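Local coordinates for protein TRAP dicarboxylate transporter, DctP subunit (Sulfurospirillum deleyianum, PDB 4OVS) that probably captures succinate, and perhaps related dicarboxylates, in the periplasm as the solute-binding subunit of a TRAP transporter, at residues D144-L150 / L228-L234; H174-Q179 / I312-F316. One frame throughout, in Å; residues are numbered along the deposited sequence.

Interaction 1 of 2, residues D144-L150 / L228-L234; sequences DAGFKHL and LSNHGYL
Tyr233 turns a ring edge to the face of Phe147 in a T-shaped pair: the centroids lie 5.4 Å apart, the planes meet at 74°, and Tyr233 CD1 stands over the centre of the Phe147 ring. At the hydroxyl end of the Tyr233 ring, near CE1 and CZ, Asp144 OD1 lies in the ring plane; Tyr233 OH donates to Asp144 OD1 at a modelled 2.3 Å, so short that the exact length is doubtful. With chi1 at 175°, CG turned opposite the backbone N, the Tyr233 ring runs back along the opposing strand to Asp144. On one face of the His149 imidazole sits Leu228 CD2, 4.2 Å from the centroid, a CH-pi contact; water 2 lies at the ring edge and joins His149 NE2 to Asn230 OD1. His231 takes Ser229 OG at its edge, with His231 ND1 and Ser229 OG 2.8 Å apart, while His231 CE1 packs against Leu150 CG and CD2. Ser229 OG in turn accepts from Leu150 N, and Glu208 bonds His231 NE2. Replacing His231 by alanine would probably cost Ser229 OG and Glu208 one partner each and open a gap beside Leu150. The antiparallel backbone ladder has a classic beta bulge: Leu234 O accepts from both Ala145 N (3.3 Å) and Gly146 N, and Leu234 N returns a bond to Gly146 O. Further along, Lys148 N reaches Gly232 O at 2.8 Å. Lys148 bends at chi3 (-60°), its CE resting on Gly232 and its NZ meeting Glu208 in a salt bridge and water 1, which bonds Tyr233 O. The side chain of Leu234 comes within about 4 Å of bound succinate, so this largely buried chemistry, with Asp144 OD2 paired to Lys113 and Lys148 NZ to Glu208, probably helps hold one wall of the site in shape.

Interaction 2 of 2, residues H174-Q179 / I312-F316; sequences HVLEAQ and IYPQF
Val175 CG2 sits over the centre of the Phe316 ring, 3.6 Å from its centroid and 13° off the normal, a CH-pi contact on one face. At the ring edge, in plane, comes Ala178 CB, 3.5 Å from Phe316 CZ, and His174 O lies near the same plane, 3.5 Å from Phe316 CZ. Phe316 CG is anti to the carbonyl carbon (chi1 -62°), and from there the ring reaches across to the helix with CZ leading. Beside the ring, Ile312 CD1 lies 3.7 Å from Val175 O and reaches Gln179 CB one helical turn on, while its CG2 faces Ala178 O. No hydrogen bond crosses the interface, so shape and apolar surface carry it. Behind the first shell, the helical bonds Ala178 N to His174 O and Gln179 N to Val175 O fix the spacing of the residues that meet Phe316 and Ile312. Gln102 accepts from Val175 N, Glu208 takes the amide of Gln179, and Tyr313 OH bonds Pro107 O. The contact thus packs helix 174-181 against the turn, 3-10 in part, that links helices 299-310 and 317-330; Ile320 of the latter also touches Val175.

Interaction 1 is a buried core contact, its centre about 9 Å from that of the chain, against about 18 Å for interaction 2, which is only partly buried. Helix 174-181 ties them: Val175 and Ala178 meet the 312-316 turn, Leu176 touches Lys148, and Gln179 takes part in both, its CB near Ile312 and its amide near His231. Glu208 serves both, taking Lys148 and His231 from one and Gln179 from the other. Their chemistry differs accordingly: strand pairing together with the preceding loop, its buried polar groups matched by charges and waters, buries 794 Å² in interaction 1, while helix-to-turn packing, mostly apolar, with no hydrogen bond across it, buries 267 Å² in interaction 2.

Interaction 1 of 2, residues D144-L150 / L228-L234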
loop_
_atom_site.group_PDB
_atom_site.type_symbol
_atom_site.label_atom_id
_atom_site.label_comp_id
_atom_site.label_asym_id
_atom_site.label_seq_id
_atom_site.Cartn_x
_atom_site.Cartn_y
_atom_site.Cartn_z
ATOM N N ASP A 144 -5.369 -0.803 5.831
ATOM C CA ASP A 144 -5.701 -1.674 4.696
ATOM C C ASP A 144 -5.830 -0.800 3.425
ATOM O O ASP A 144 -6.367 0.301 3.507
ATOM C CB ASP A 144 -7.096 -2.278 4.936
ATOM C CG ASP A 144 -7.516 -3.263 3.881
ATOM O OD1 ASP A 144 -6.683 -3.735 3.078
ATOM O OD2 ASP A 144 -8.730 -3.610 3.867
ATOM N N ALA A 145 -5.325 -1.287 2.305
ATOM C CA ALA A 145 -5.698 -0.740 1.004
ATOM C C ALA A 145 -6.558 -1.755 0.307
ATOM O O ALA A 145 -7.743 -1.574 0.244
ATOM C CB ALA A 145 -4.458 -0.336 0.129
ATOM N N GLY A 146 -5.939 -2.820 -0.218
ATOM C CA GLY A 146 -6.664 -3.913 -0.784
ATOM C C GLY A 146 -5.755 -4.803 -1.601
ATOM O O GLY A 146 -4.560 -4.562 -1.722
ATOM N N PHE A 147 -6.346 -5.841 -2.176
ATOM C CA PHE A 147 -5.635 -6.697 -3.090
ATOM C C PHE A 147 -5.388 -5.979 -4.419
ATOM O O PHE A 147 -6.134 -5.088 -4.805
ATOM C CB PHE A 147 -6.413 -7.993 -3.301
ATOM C CG PHE A 147 -6.355 -8.915 -2.128
ATOM C CD1 PHE A 147 -5.317 -9.831 -1.991
ATOM C CD2 PHE A 147 -7.309 -8.845 -1.151
ATOM C CE1 PHE A 147 -5.259 -10.657 -0.919
ATOM C CE2 PHE A 147 -7.247 -9.673 -0.075
ATOM C CZ PHE A 147 -6.220 -10.589 0.037
ATOM N N LYS A 148 -4.333 -6.401 -5.102
ATOM C CA LYS A 148 -3.775 -5.691 -6.239
ATOM C C LYS A 148 -4.246 -6.328 -7.552
ATOM O O LYS A 148 -4.493 -7.538 -7.602
ATOM C CB LYS A 148 -2.251 -5.734 -6.185
ATOM C CG LYS A 148 -1.617 -4.951 -5.050
ATOM C CD LYS A 148 -0.092 -4.930 -5.188
ATOM C CE LYS A 148 0.464 -6.348 -5.158
ATOM N NZ LYS A 148 1.931 -6.387 -4.956
ATOM N N HIS A 149 -4.309 -5.518 -8.618
ATOM C CA HIS A 149 -4.806 -5.981 -9.927
ATOM C C HIS A 149 -3.918 -5.505 -11.047
ATOM O O HIS A 149 -3.419 -4.390 -11.006
ATOM C CB HIS A 149 -6.200 -5.428 -10.165
ATOM C CG HIS A 149 -7.134 -5.722 -9.056
ATOM N ND1 HIS A 149 -7.587 -6.994 -8.799
ATOM C CD2 HIS A 149 -7.655 -4.929 -8.091
ATOM C CE1 HIS A 149 -8.352 -6.973 -7.723
ATOM N NE2 HIS A 149 -8.421 -5.732 -7.282
ATOM N N LEU A 150 -3.717 -6.359 -12.042
ATOM C CA LEU A 150 -2.862 -6.039 -13.142
ATOM C C LEU A 150 -3.614 -5.262 -14.236
ATOM O O LEU A 150 -4.739 -5.624 -14.612
ATOM C CB LEU A 150 -2.331 -7.338 -13.757
ATOM C CG LEU A 150 -1.321 -8.193 -13.024
ATOM C CD1 LEU A 150 -1.072 -9.467 -13.805
ATOM C CD2 LEU A 150 -0.038 -7.433 -12.833
ATOM N N LEU A 228 -8.820 -8.448 -12.972
ATOM C CA LEU A 228 -9.064 -8.609 -11.531
ATOM C C LEU A 228 -8.316 -9.849 -11.018
ATOM O O LEU A 228 -8.884 -10.896 -10.740
ATOM C CB LEU A 228 -10.563 -8.640 -11.231
ATOM C CG LEU A 228 -11.325 -7.390 -11.701
ATOM C CD1 LEU A 228 -12.795 -7.496 -11.461
ATOM C CD2 LEU A 228 -10.847 -6.146 -11.059
ATOM N N SER A 229 -7.005 -9.696 -10.931
ATOM C CA SER A 229 -6.098 -10.790 -10.602
ATOM C C SER A 229 -5.938 -11.055 -9.107
ATOM O O SER A 229 -5.671 -12.168 -8.702
ATOM C CB SER A 229 -4.735 -10.499 -11.208
ATOM O OG SER A 229 -4.297 -9.208 -10.863
ATOM N N ASN A 230 -6.082 -10.038 -8.274
ATOM C CA ASN A 230 -5.996 -10.281 -6.847
ATOM C C ASN A 230 -4.735 -11.029 -6.476
ATOM O O ASN A 230 -4.739 -11.849 -5.601
ATOM C CB ASN A 230 -7.209 -11.095 -6.388
ATOM C CG ASN A 230 -8.466 -10.289 -6.396
ATOM O OD1 ASN A 230 -8.638 -9.392 -5.591
ATOM N ND2 ASN A 230 -9.352 -10.586 -7.327
ATOM N N HIS A 231 -3.632 -10.710 -7.122
ATOM C CA HIS A 231 -2.505 -11.619 -7.088
ATOM C C HIS A 231 -1.556 -11.308 -5.933
ATOM O O HIS A 231 -0.733 -12.133 -5.586
ATOM C CB HIS A 231 -1.793 -11.549 -8.424
ATOM C CG HIS A 231 -1.238 -10.202 -8.698
ATOM N ND1 HIS A 231 -1.967 -9.204 -9.305
ATOM C CD2 HIS A 231 -0.052 -9.654 -8.355
ATOM C CE1 HIS A 231 -1.229 -8.109 -9.375
ATOM N NE2 HIS A 231 -0.068 -8.357 -8.796
ATOM N N GLY A 232 -1.665 -10.123 -5.336
ATOM C CA GLY A 232 -0.879 -9.782 -4.150
ATOM C C GLY A 232 -1.605 -8.723 -3.323
ATOM O O GLY A 232 -2.643 -8.202 -3.766
ATOM N N TYR A 233 -1.079 -8.381 -2.147
ATOM C CA TYR A 233 -1.804 -7.484 -1.224
ATOM C C TYR A 233 -0.999 -6.203 -0.979
ATOM O O TYR A 233 0.207 -6.232 -0.994
ATOM C CB TYR A 233 -2.140 -8.199 0.126
ATOM C CG TYR A 233 -2.773 -7.229 1.086
ATOM C CD1 TYR A 233 -4.125 -6.913 0.994
ATOM C CD2 TYR A 233 -2.010 -6.560 2.026
ATOM C CE1 TYR A 233 -4.715 -5.942 1.839
ATOM C CE2 TYR A 233 -2.600 -5.621 2.905
ATOM C CZ TYR A 233 -3.955 -5.319 2.785
ATOM O OH TYR A 233 -4.520 -4.344 3.599
ATOM N N LEU A 234 -1.688 -5.090 -0.744
ATOM C CA LEU A 234 -1.056 -3.822 -0.449
ATOM C C LEU A 234 -1.747 -3.223 0.780
ATOM O O LEU A 234 -2.981 -3.062 0.817
ATOM C CB LEU A 234 -1.153 -2.879 -1.643
ATOM C CG LEU A 234 -0.189 -1.676 -1.715
ATOM C CD1 LEU A 234 -0.168 -1.109 -3.152
ATOM C CD2 LEU A 234 -0.609 -0.559 -0.773
HETATM O O HOH W 1 2.366 -5.320 -2.480
HETATM O O HOH W 2 -10.290 -6.735 -5.188
#

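Interaction 2 of 2, residues H174-Q179 / I312-F316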
loop_
_atom_site.group_PDB
_atom_site.type_symbol
_atom_site.label_atom_id
_atom_site.label_comp_id
_atom_site.label_asym_id
_atom_site.label_seq_id
_atom_site.Cartn_x
_atom_site.Cartn_y
_atom_site.Cartn_z
ATOM N N HIS A 174 12.321 -6.191 -3.744
ATOM C CA HIS A 174 12.913 -7.309 -4.475
ATOM C C HIS A 174 11.892 -8.400 -4.739
ATOM O O HIS A 174 11.962 -9.076 -5.755
ATOM C CB HIS A 174 14.142 -7.868 -3.759
ATOM C CG HIS A 174 15.237 -6.862 -3.603
ATOM N ND1 HIS A 174 15.889 -6.648 -2.408
ATOM C CD2 HIS A 174 15.791 -6.006 -4.494
ATOM C CE1 HIS A 174 16.804 -5.709 -2.570
ATOM N NE2 HIS A 174 16.761 -5.299 -3.826
ATOM N N VAL A 175 10.891 -8.533 -3.882
ATOM C CA VAL A 175 9.891 -9.572 -4.118
ATOM C C VAL A 175 9.063 -9.263 -5.366
ATOM O O VAL A 175 8.823 -10.136 -6.209
ATOM C CB VAL A 175 8.968 -9.764 -2.915
ATOM C CG1 VAL A 175 7.598 -10.285 -3.373
ATOM C CG2 VAL A 175 9.635 -10.691 -1.867
ATOM N N LEU A 176 8.621 -8.017 -5.491
ATOM C CA LEU A 176 7.881 -7.602 -6.693
ATOM C C LEU A 176 8.697 -7.682 -7.967
ATOM O O LEU A 176 8.141 -7.974 -9.020
ATOM C CB LEU A 176 7.366 -6.195 -6.544
ATOM C CG LEU A 176 6.482 -5.976 -5.328
ATOM C CD1 LEU A 176 6.095 -4.525 -5.280
ATOM C CD2 LEU A 176 5.244 -6.874 -5.309
ATOM N N GLU A 177 9.999 -7.411 -7.923
ATOM C CA GLU A 177 10.740 -7.490 -9.179
ATOM C C GLU A 177 10.937 -8.948 -9.562
ATOM O O GLU A 177 10.911 -9.299 -10.734
ATOM C CB GLU A 177 12.049 -6.660 -9.206
ATOM C CG GLU A 177 13.021 -6.829 -8.100
ATOM C CD GLU A 177 14.190 -5.845 -8.217
ATOM O OE1 GLU A 177 14.320 -4.945 -7.355
ATOM O OE2 GLU A 177 14.980 -5.977 -9.182
ATOM N N ALA A 178 11.104 -9.799 -8.566
ATOM C CA ALA A 178 11.143 -11.235 -8.792
ATOM C C ALA A 178 9.803 -11.735 -9.361
ATOM O O ALA A 178 9.764 -12.574 -10.254
ATOM C CB ALA A 178 11.474 -11.940 -7.487
ATOM N N GLN A 179 8.701 -11.220 -8.838
ATOM C CA GLN A 179 7.382 -11.684 -9.231
ATOM C C GLN A 179 7.129 -11.483 -10.722
ATOM O O GLN A 179 6.551 -12.332 -11.368
ATOM C CB GLN A 179 6.305 -10.972 -8.387
ATOM C CG GLN A 179 4.952 -10.817 -9.019
ATOM C CD GLN A 179 3.992 -9.986 -8.157
ATOM O OE1 GLN A 179 3.587 -10.408 -7.083
ATOM N NE2 GLN A 179 3.631 -8.800 -8.642
ATOM N N ILE A 312 8.582 -18.129 -6.813
ATOM C CA ILE A 312 9.629 -17.222 -6.372
ATOM C C ILE A 312 9.944 -17.325 -4.857
ATOM O O ILE A 312 10.953 -16.776 -4.396
ATOM C CB ILE A 312 9.261 -15.770 -6.704
ATOM C CG1 ILE A 312 8.212 -15.233 -5.727
ATOM C CG2 ILE A 312 8.736 -15.636 -8.167
ATOM C CD1 ILE A 312 7.922 -13.755 -5.911
ATOM N N TYR A 313 9.084 -17.989 -4.083
ATOM C CA TYR A 313 9.202 -17.935 -2.613
ATOM C C TYR A 313 10.601 -18.365 -2.124
ATOM O O TYR A 313 11.183 -17.727 -1.239
ATOM C CB TYR A 313 8.135 -18.802 -1.924
ATOM C CG TYR A 313 6.724 -18.229 -1.789
ATOM C CD1 TYR A 313 6.205 -17.328 -2.706
ATOM C CD2 TYR A 313 5.902 -18.635 -0.746
ATOM C CE1 TYR A 313 4.890 -16.830 -2.575
ATOM C CE2 TYR A 313 4.611 -18.152 -0.611
ATOM C CZ TYR A 313 4.104 -17.256 -1.529
ATOM O OH TYR A 313 2.809 -16.787 -1.348
ATOM N N PRO A 314 11.138 -19.465 -2.672
ATOM C CA PRO A 314 12.407 -19.938 -2.105
ATOM C C PRO A 314 13.572 -18.964 -2.244
ATOM O O PRO A 314 14.465 -18.950 -1.409
ATOM C CB PRO A 314 12.668 -21.223 -2.881
ATOM C CG PRO A 314 11.303 -21.748 -3.153
ATOM C CD PRO A 314 10.453 -20.526 -3.431
ATOM N N GLN A 315 13.568 -18.158 -3.286
ATOM C CA GLN A 315 14.569 -17.108 -3.445
ATOM C C GLN A 315 14.652 -16.230 -2.189
ATOM O O GLN A 315 15.659 -15.559 -1.968
ATOM C CB GLN A 315 14.200 -16.202 -4.631
ATOM C CG GLN A 315 13.865 -16.932 -5.931
ATOM C CD GLN A 315 13.623 -15.963 -7.064
ATOM O OE1 GLN A 315 14.060 -14.808 -7.011
ATOM N NE2 GLN A 315 12.906 -16.409 -8.079
ATOM N N PHE A 316 13.590 -16.232 -1.378
ATOM C CA PHE A 316 13.462 -15.289 -0.276
ATOM C C PHE A 316 13.465 -15.917 1.136
ATOM O O PHE A 316 13.261 -15.209 2.131
ATOM C CB PHE A 316 12.192 -14.449 -0.482
ATOM C CG PHE A 316 12.228 -13.630 -1.718
ATOM C CD1 PHE A 316 12.847 -12.402 -1.719
ATOM C CD2 PHE A 316 11.692 -14.107 -2.901
ATOM C CE1 PHE A 316 12.908 -11.639 -2.884
ATOM C CE2 PHE A 316 11.743 -13.352 -4.069
ATOM C CZ PHE A 316 12.346 -12.117 -4.059
#